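Endoglucanase E-5 (Thermobifida fusca, PDB 2CKS) cleaves internal beta-1,4-glucosidic linkages in cellulose, lichenin and cereal beta-D-glucans through its family 5 glycoside hydrolase catalytic domain. Local coordinates at residues Y134-E139 against I168-R173. Residues are numbered along the deposited sequence; the frame is centred on the assembly and turned at random.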
# COMPACT_ATOMS: atom_id res chain seq x y z
N TYR A 134 -2.48 -4.59 7.54
CA TYR A 134 -3.84 -4.15 7.25
C TYR A 134 -3.88 -2.66 7.00
O TYR A 134 -3.52 -1.88 7.88
CB TYR A 134 -4.76 -4.48 8.43
CG TYR A 134 -4.84 -5.96 8.72
CD1 TYR A 134 -5.81 -6.73 8.14
CD2 TYR A 134 -3.92 -6.58 9.55
CE1 TYR A 134 -5.89 -8.08 8.39
CE2 TYR A 134 -3.99 -7.94 9.80
CZ TYR A 134 -4.98 -8.68 9.22
OH TYR A 134 -5.06 -10.03 9.46
N GLU A 135 -4.31 -2.25 5.82
CA GLU A 135 -4.42 -0.83 5.46
C GLU A 135 -5.90 -0.47 5.48
O GLU A 135 -6.64 -0.82 4.57
CB GLU A 135 -3.79 -0.58 4.09
CG GLU A 135 -3.86 0.87 3.64
CD GLU A 135 -3.09 1.14 2.36
OE1 GLU A 135 -2.96 2.33 1.99
OE2 GLU A 135 -2.61 0.18 1.72
N ILE A 136 -6.33 0.25 6.51
CA ILE A 136 -7.76 0.36 6.82
C ILE A 136 -8.53 1.48 6.10
O ILE A 136 -9.76 1.50 6.15
CB ILE A 136 -7.98 0.46 8.35
CG1 ILE A 136 -7.26 1.69 8.92
CG2 ILE A 136 -7.53 -0.83 9.02
CD1 ILE A 136 -7.66 2.02 10.33
N ALA A 137 -7.82 2.37 5.41
CA ALA A 137 -8.46 3.46 4.66
C ALA A 137 -7.46 4.11 3.70
O ALA A 137 -6.79 5.07 4.05
CB ALA A 137 -9.02 4.50 5.62
N ASN A 138 -7.38 3.56 2.49
CA ASN A 138 -6.44 4.01 1.45
C ASN A 138 -6.19 5.53 1.39
O ASN A 138 -5.08 5.99 1.71
CB ASN A 138 -6.95 3.50 0.09
CG ASN A 138 -6.30 4.18 -1.09
OD1 ASN A 138 -5.08 4.23 -1.20
ND2 ASN A 138 -7.13 4.74 -1.98
N GLU A 139 -7.20 6.29 0.98
CA GLU A 139 -7.05 7.73 0.72
C GLU A 139 -8.21 8.56 1.26
O GLU A 139 -9.07 9.00 0.51
CB GLU A 139 -6.83 8.00 -0.78
CG GLU A 139 -5.41 7.70 -1.24
CD GLU A 139 -5.07 8.25 -2.61
OE1 GLU A 139 -5.99 8.73 -3.31
OE2 GLU A 139 -3.86 8.20 -2.99
N ILE A 168 -0.92 -2.29 11.48
CA ILE A 168 -2.01 -1.60 10.81
C ILE A 168 -1.49 -0.27 10.27
O ILE A 168 -0.80 0.46 10.96
CB ILE A 168 -3.19 -1.41 11.77
CG1 ILE A 168 -3.79 -2.79 12.11
CG2 ILE A 168 -4.24 -0.50 11.16
CD1 ILE A 168 -4.71 -2.80 13.31
N ILE A 169 -1.82 0.01 9.01
CA ILE A 169 -1.44 1.23 8.33
C ILE A 169 -2.68 2.12 8.24
O ILE A 169 -3.71 1.70 7.73
CB ILE A 169 -0.88 0.94 6.92
CG1 ILE A 169 0.34 0.02 7.01
CG2 ILE A 169 -0.52 2.25 6.22
CD1 ILE A 169 0.79 -0.55 5.66
N VAL A 170 -2.56 3.36 8.69
CA VAL A 170 -3.67 4.29 8.77
C VAL A 170 -3.50 5.40 7.74
O VAL A 170 -2.46 6.06 7.70
CB VAL A 170 -3.76 4.91 10.16
CG1 VAL A 170 -4.90 5.94 10.24
CG2 VAL A 170 -3.93 3.82 11.21
N GLY A 171 -4.51 5.59 6.91
CA GLY A 171 -4.51 6.64 5.91
C GLY A 171 -4.46 8.02 6.55
O GLY A 171 -4.81 8.17 7.71
N THR A 172 -4.03 9.01 5.79
CA THR A 172 -3.87 10.36 6.31
C THR A 172 -4.65 11.38 5.48
O THR A 172 -5.21 11.07 4.43
CB THR A 172 -2.36 10.73 6.44
OG1 THR A 172 -1.68 10.61 5.19
CG2 THR A 172 -1.65 9.76 7.37
N ARG A 173 -4.70 12.60 5.98
CA ARG A 173 -5.51 13.65 5.35
C ARG A 173 -5.09 13.93 3.91
O ARG A 173 -3.91 13.88 3.58
CB ARG A 173 -5.35 14.95 6.12
CG ARG A 173 -6.17 15.06 7.35
CD ARG A 173 -6.16 16.49 7.88
NE ARG A 173 -7.00 17.39 7.10
CZ ARG A 173 -6.89 18.72 7.09
NH1 ARG A 173 -5.98 19.35 7.83
NH2 ARG A 173 -7.72 19.44 6.34
O HOH W 1 -5.11 3.09 5.78
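I136 reaches across to I168, I169 and V170 just past the last paired residues, E135 and I169, of two parallel barrel strands. From its CB, CG1 passes 3.7 Å from I169 O. CD1, at the tip of this branch, touches V170 CG2 at 4.2 Å. With chi1 at 60°, the other branch, CG2, lies anti to the carbonyl carbon and meets I168 CG2 at 3.9 Å, the two side chains crossing at a slant. Alongside, the backbones pair in parallel register: I169 N gives a nearly straight bond to Y134 O (2.8 Å, 169° at the hydrogen). I169 O accepts a hydrogen bond from I136 N at 3.2 Å and a second from a water that also accepts from A137 N. G171, without a side chain, makes a CA-H...O contact from its CA to A137 O at 3.3 Å. On the face opposite Y134 and I168, E135 extends into the barrel, its carboxylate salt-bridged to R61 and hydrogen-bonded to T230. Loop 136-138 leads to E139, the probable proton donor. Strands 132-135 and 168-170, joined through helix 145-162, form a beta-alpha-beta unit of the TIM barrel, flanked by strands 95-101 and 199-206; helix 112-126 packs on Y134 and I136.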